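Long-range contacts in 3,6-diketocamphane 1,6-monooxygenase (Pseudomonas putida, PDB 4UWM), which catalyses the FMNH2- and O2-dependent Baeyer-Villiger oxidation of a diketocamphane to its lactone during bacterial degradation of (-)-camphor: residues L105-G110 against P196-T201; H257-A262 against V318-S323. One frame throughout, in Å; residues are numbered along the deposited sequence.

Interaction 1: L105-G110 against P196-T201; sequences LGIGAG and PEIAVT. With FMN (flavin mononucleotide), chain C.
Leu-105 and Gly-106 pair in parallel with Ile-198 and Ala-199, the short strand axes approaching to 4.5 Å while their directions differ by 45°. Three backbone hydrogen bonds form this ladder: Leu-105 N to Glu-197 O, nearly straight with 170° at the hydrogen, Ala-199 N to Leu-105 O at 2.7 Å, and Ile-107 N to Ala-199 O. Farther along, the strands are spanned by a water that donates to Ile-107 O and accepts from Thr-201 N. On one face, Leu-105 and Ile-198 lie side by side: Leu-105 CG, anti to the backbone N (chi1 169°), carries CD2 to 4.1 Å from Ile-198 CG1. Leu-105 CB rests against Pro-196 CG at 3.8 Å. These are neighbouring strands of the TIM barrel of the bacterial luciferase family; this face packs under helix 139-155, where Trp-154 covers Leu-105 and Leu-147 covers Ile-198, while Ala-199 on the other face meets Met-76 and Val-221. The Ile-107 and Val-200 side chains lie side by side, CG1 to CG1 3.8 Å in the Val-200 conformer described. Near the C-terminal end of strand 198-202, FMN O4' donates to Thr-201 O at 2.9 Å. Thr-201 OG1, in one of two modelled conformers, lies 2.6 Å from FMN O2'; CG2 of the same residue lies 3.8 Å from flavin C2.

Interaction 2: H257-A262 against V318-S323; sequences HTVFCA and VFLVGS
Thr-258 and Phe-319 begin the pairing of strand 254-261 with the short strand 320-322, which branches from the TIM barrel: the same long strand also joins 343-347, which closes the ring of eight. The backbone bonds follow the parallel pattern. Leu-320 N donates to Thr-258 O at 2.9 Å; Phe-260 N to Leu-320 O, Gly-322 N to Phe-260 O and Ala-262 N to Gly-322 O are each 3.2 Å. The Phe-260 donor stands 36° out of the plane of the Leu-320 carbonyl, at a residue that is the centre of an inverse gamma turn. Phi and psi at Gly-322 would press any side chain into the carbonyl O of Val-321.

Two CH-pi contacts carry the side-chain packing. Thr-258 CG2 sits 3.7 Å from the centroid of the Phe-319 ring, over its centre. An alanine in place of Phe-319 would probably leave Thr-258 CG2 without the ring face beneath it and Phe-281 without this ring to meet. Leu-320 CD1 lies over one face of His-257, offset toward the rim and 3.6 Å from CG; the leucine also packs on Leu-344 and on helix 324-338, whose N-cap is Ser-323.

Among the polar contacts, Thr-258 OG1 is hydrogen-bonded to a triethylene glycol, probably from the crystallisation liquor. Water completes the set: in the plane of the imidazole, at its edge, one molecule stands 2.7 Å from His-257 ND1 and donates to Val-318 O.

Both contacts belong to the same parallel sheet, with their centres 27 Å apart and their nearest atoms about 11 Å apart. Interaction 1 joins two successive barrel strands, and strand 219-223 alone lies between strand 198-202 and strand 254-261 of interaction 2. Their relation to the flavin differs: 196-201 touches FMN directly through Thr-201, in a pocket where His-10, Ser-44, Met-76, Ser-204, Ser-207 and Ser-209 also bind it, whereas the nearest part of interaction 2 is the Thr-258 side chain, about 9 Å from the cofactor. Parallel pairing thus places Thr-201 against the flavin in interaction 1, while in interaction 2 it adds strand 320-322 as a branch off the ring.

Interaction 1: L105-G110 against P196-T201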
loop_
_atom_site.group_PDB
_atom_site.type_symbol
_atom_site.label_atom_id
_atom_site.label_comp_id
_atom_site.label_asym_id
_atom_site.label_seq_id
_atom_site.Cartn_x
_atom_site.Cartn_y
_atom_site.Cartn_z
ATOM N N LEU A 105 9.037 11.193 -4.794
ATOM C CA LEU A 105 9.072 10.747 -3.408
ATOM C C LEU A 105 9.345 11.859 -2.406
ATOM O O LEU A 105 10.452 12.423 -2.355
ATOM C CB LEU A 105 10.126 9.622 -3.259
ATOM C CG LEU A 105 10.521 9.177 -1.851
ATOM C CD1 LEU A 105 9.357 8.460 -1.155
ATOM C CD2 LEU A 105 11.759 8.263 -1.931
ATOM N N GLY A 106 8.357 12.140 -1.559
ATOM C CA GLY A 106 8.588 13.008 -0.413
ATOM C C GLY A 106 9.080 12.189 0.757
ATOM O O GLY A 106 8.506 11.142 1.061
ATOM N N ILE A 107 10.144 12.658 1.417
ATOM C CA ILE A 107 10.622 12.014 2.664
ATOM C C ILE A 107 10.593 12.978 3.833
ATOM O O ILE A 107 10.700 14.177 3.635
ATOM C CB ILE A 107 12.048 11.438 2.508
ATOM C CG1 ILE A 107 13.080 12.574 2.304
ATOM C CG2 ILE A 107 12.080 10.432 1.370
ATOM C CD1 ILE A 107 14.531 12.124 2.430
ATOM N N GLY A 108 10.416 12.473 5.049
ATOM C CA GLY A 108 10.470 13.331 6.217
ATOM C C GLY A 108 10.626 12.548 7.490
ATOM O O GLY A 108 10.610 11.319 7.467
ATOM N N ALA A 109 10.760 13.271 8.601
ATOM C CA ALA A 109 11.000 12.704 9.928
ATOM C C ALA A 109 9.721 12.437 10.676
ATOM O O ALA A 109 9.652 11.505 11.468
ATOM C CB ALA A 109 11.866 13.657 10.758
ATOM N N GLY A 110 8.721 13.294 10.463
ATOM C CA GLY A 110 7.474 13.248 11.235
ATOM C C GLY A 110 7.479 14.266 12.378
ATOM O O GLY A 110 8.378 14.265 13.222
ATOM N N PRO A 196 13.930 7.746 -7.546
ATOM C CA PRO A 196 12.973 8.765 -7.985
ATOM C C PRO A 196 13.490 10.139 -7.589
ATOM O O PRO A 196 14.361 10.253 -6.701
ATOM C CB PRO A 196 11.716 8.431 -7.158
ATOM C CG PRO A 196 12.280 7.920 -5.875
ATOM C CD PRO A 196 13.515 7.124 -6.269
ATOM N N GLU A 197 12.948 11.190 -8.200
ATOM C CA GLU A 197 13.193 12.521 -7.672
ATOM C C GLU A 197 12.657 12.580 -6.241
ATOM O O GLU A 197 11.567 12.065 -5.978
ATOM C CB GLU A 197 12.524 13.583 -8.542
ATOM C CG GLU A 197 12.713 14.997 -8.013
ATOM C CD GLU A 197 12.378 16.070 -9.039
ATOM O OE1 GLU A 197 11.960 15.712 -10.160
ATOM O OE2 GLU A 197 12.533 17.264 -8.710
ATOM N N ILE A 198 13.425 13.189 -5.339
ATOM C CA ILE A 198 13.107 13.219 -3.910
ATOM C C ILE A 198 12.761 14.649 -3.501
ATOM O O ILE A 198 13.436 15.594 -3.927
ATOM C CB ILE A 198 14.270 12.635 -3.069
ATOM C CG1 ILE A 198 14.381 11.128 -3.335
ATOM C CG2 ILE A 198 14.137 12.946 -1.591
ATOM C CD1 ILE A 198 15.561 10.462 -2.664
ATOM N N ALA A 199 11.681 14.796 -2.722
ATOM C CA ALA A 199 11.233 16.086 -2.212
ATOM C C ALA A 199 11.236 16.131 -0.699
ATOM O O ALA A 199 11.131 15.097 -0.039
ATOM C CB ALA A 199 9.852 16.410 -2.768
ATOM N N VAL A 200 11.410 17.333 -0.142
ATOM C CA VAL A 200 11.269 17.533 1.302
ATOM C C VAL A 200 10.466 18.814 1.530
ATOM O O VAL A 200 10.462 19.711 0.693
ATOM C CB VAL A 200 12.615 17.592 2.073
ATOM C CG1 VAL A 200 13.461 16.348 1.830
ATOM C CG2 VAL A 200 13.396 18.855 1.744
ATOM N N THR A 201 9.738 18.871 2.644
ATOM C CA THR A 201 8.920 20.033 2.974
ATOM C C THR A 201 9.591 20.816 4.083
ATOM O O THR A 201 10.134 20.232 5.011
ATOM C CB THR A 201 7.490 19.660 3.444
ATOM O OG1 THR A 201 7.567 18.811 4.591
ATOM C CG2 THR A 201 6.713 18.956 2.352
HETATM N N1 FMN C . 5.180 17.954 6.282
HETATM C C2 FMN C . 5.091 17.113 5.210
HETATM O O2 FMN C . 5.993 16.271 5.014
HETATM N N3 FMN C . 4.067 17.153 4.338
HETATM C C4 FMN C . 3.058 18.024 4.461
HETATM O O4 FMN C . 2.134 18.018 3.622
HETATM C C4A FMN C . 3.069 18.979 5.605
HETATM N N5 FMN C . 2.083 19.885 5.802
HETATM C C5A FMN C . 2.111 20.747 6.849
HETATM C C6 FMN C . 1.077 21.672 7.018
HETATM C C7 FMN C . 1.088 22.567 8.089
HETATM C C7M FMN C . -0.037 23.558 8.254
HETATM C C8 FMN C . 2.222 22.527 9.059
HETATM C C8M FMN C . 2.287 23.466 10.231
HETATM C C9 FMN C . 3.253 21.607 8.891
HETATM C C9A FMN C . 3.248 20.712 7.823
HETATM N N10 FMN C . 4.300 19.776 7.644
HETATM C C10 FMN C . 4.228 18.890 6.537
HETATM C "C1'" FMN C . 5.420 19.710 8.602
HETATM C "C2'" FMN C . 6.627 20.499 8.120
HETATM O "O2'" FMN C . 6.879 20.140 6.763
HETATM C "C3'" FMN C . 7.856 20.187 8.970
HETATM O "O3'" FMN C . 7.942 21.161 10.020
HETATM C "C4'" FMN C . 9.124 20.179 8.113
HETATM O "O4'" FMN C . 9.229 18.941 7.397
HETATM C "C5'" FMN C . 10.398 20.424 8.913
HETATM O "O5'" FMN C . 10.654 21.817 8.796
HETATM P P FMN C . 12.045 22.508 9.185
HETATM O O1P FMN C . 13.145 21.574 8.789
HETATM O O2P FMN C . 11.966 23.741 8.336
HETATM O O3P FMN C . 11.913 22.734 10.665
HETATM O O HOH W 1 9.556 16.661 4.223
#

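Interaction 2: H257-A262 against V318-S323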
loop_
_atom_site.group_PDB
_atom_site.type_symbol
_atom_site.label_atom_id
_atom_site.label_comp_id
_atom_site.label_asym_id
_atom_site.label_seq_id
_atom_site.Cartn_x
_atom_site.Cartn_y
_atom_site.Cartn_z
ATOM N N HIS A 257 -0.717 26.646 -1.034
ATOM C CA HIS A 257 -1.582 27.780 -0.728
ATOM C C HIS A 257 -3.002 27.262 -0.585
ATOM O O HIS A 257 -3.374 26.264 -1.223
ATOM C CB HIS A 257 -1.608 28.789 -1.891
ATOM C CG HIS A 257 -0.363 29.605 -2.042
ATOM N ND1 HIS A 257 -0.149 30.773 -1.340
ATOM C CD2 HIS A 257 0.718 29.442 -2.840
ATOM C CE1 HIS A 257 1.019 31.284 -1.689
ATOM N NE2 HIS A 257 1.564 30.498 -2.601
ATOM N N THR A 258 -3.797 27.966 0.215
ATOM C CA THR A 258 -5.245 27.800 0.212
ATOM C C THR A 258 -5.780 28.661 -0.942
ATOM O O THR A 258 -5.519 29.868 -0.990
ATOM C CB THR A 258 -5.835 28.236 1.559
ATOM O OG1 THR A 258 -5.237 27.461 2.604
ATOM C CG2 THR A 258 -7.360 28.072 1.580
ATOM N N VAL A 259 -6.476 28.023 -1.883
ATOM C CA VAL A 259 -6.820 28.621 -3.171
ATOM C C VAL A 259 -8.253 28.270 -3.519
ATOM O O VAL A 259 -8.632 27.103 -3.516
ATOM C CB VAL A 259 -5.911 28.122 -4.327
ATOM C CG1 VAL A 259 -6.195 28.881 -5.614
ATOM C CG2 VAL A 259 -4.449 28.263 -3.977
ATOM N N PHE A 260 -9.060 29.290 -3.811
ATOM C CA PHE A 260 -10.413 29.046 -4.300
ATOM C C PHE A 260 -10.815 30.083 -5.351
ATOM O O PHE A 260 -10.614 31.291 -5.169
ATOM C CB PHE A 260 -11.427 28.969 -3.159
ATOM C CG PHE A 260 -12.768 28.431 -3.590
ATOM C CD1 PHE A 260 -13.735 29.278 -4.142
ATOM C CD2 PHE A 260 -13.061 27.080 -3.471
ATOM C CE1 PHE A 260 -14.963 28.780 -4.551
ATOM C CE2 PHE A 260 -14.288 26.577 -3.881
ATOM C CZ PHE A 260 -15.242 27.425 -4.424
ATOM N N CYS A 261 -11.363 29.577 -6.451
ATOM C CA CYS A 261 -11.719 30.397 -7.599
ATOM C C CYS A 261 -13.189 30.221 -7.984
ATOM O O CYS A 261 -13.709 29.113 -7.946
ATOM C CB CYS A 261 -10.825 30.017 -8.774
ATOM S SG CYS A 261 -10.708 31.261 -10.061
ATOM N N ALA A 262 -13.835 31.323 -8.356
ATOM C CA ALA A 262 -15.205 31.306 -8.851
ATOM C C ALA A 262 -15.375 32.411 -9.905
ATOM O O ALA A 262 -14.407 33.118 -10.229
ATOM C CB ALA A 262 -16.189 31.472 -7.705
ATOM N N VAL A 318 -4.538 36.716 2.695
ATOM C CA VAL A 318 -3.602 35.578 2.629
ATOM C C VAL A 318 -3.993 34.574 1.538
ATOM O O VAL A 318 -3.224 34.347 0.595
ATOM C CB VAL A 318 -3.479 34.863 3.989
ATOM C CG1 VAL A 318 -2.537 33.672 3.882
ATOM C CG2 VAL A 318 -2.994 35.833 5.056
ATOM N N PHE A 319 -5.190 34.001 1.655
ATOM C CA PHE A 319 -5.652 32.987 0.707
ATOM C C PHE A 319 -5.680 33.563 -0.680
ATOM O O PHE A 319 -5.900 34.755 -0.857
ATOM C CB PHE A 319 -7.061 32.490 1.041
ATOM C CG PHE A 319 -7.177 31.805 2.361
ATOM C CD1 PHE A 319 -6.047 31.494 3.120
ATOM C CD2 PHE A 319 -8.425 31.430 2.837
ATOM C CE1 PHE A 319 -6.172 30.844 4.337
ATOM C CE2 PHE A 319 -8.554 30.780 4.055
ATOM C CZ PHE A 319 -7.429 30.484 4.800
ATOM N N LEU A 320 -5.460 32.708 -1.664
ATOM C CA LEU A 320 -5.540 33.114 -3.046
ATOM C C LEU A 320 -6.968 32.864 -3.516
ATOM O O LEU A 320 -7.252 31.848 -4.147
ATOM C CB LEU A 320 -4.505 32.344 -3.874
ATOM C CG LEU A 320 -3.049 32.600 -3.476
ATOM C CD1 LEU A 320 -2.104 31.762 -4.329
ATOM C CD2 LEU A 320 -2.692 34.080 -3.584
ATOM N N VAL A 321 -7.858 33.810 -3.194
ATOM C CA VAL A 321 -9.307 33.703 -3.436
ATOM C C VAL A 321 -9.866 34.855 -4.305
ATOM O O VAL A 321 -9.449 36.005 -4.168
ATOM C CB VAL A 321 -10.075 33.649 -2.091
ATOM C CG1 VAL A 321 -11.592 33.601 -2.290
ATOM C CG2 VAL A 321 -9.631 32.446 -1.270
ATOM N N GLY A 322 -10.805 34.532 -5.193
ATOM C CA GLY A 322 -11.450 35.528 -6.051
ATOM C C GLY A 322 -11.844 34.967 -7.402
ATOM O O GLY A 322 -11.981 33.759 -7.565
ATOM N N SER A 323 -12.037 35.853 -8.375
ATOM C CA SER A 323 -12.295 35.453 -9.753
ATOM C C SER A 323 -10.967 35.068 -10.387
ATOM O O SER A 323 -9.916 35.378 -9.826
ATOM C CB SER A 323 -12.883 36.629 -10.525
ATOM O OG SER A 323 -11.911 37.656 -10.619
HETATM O O HOH W 2 -2.064 31.715 0.267
#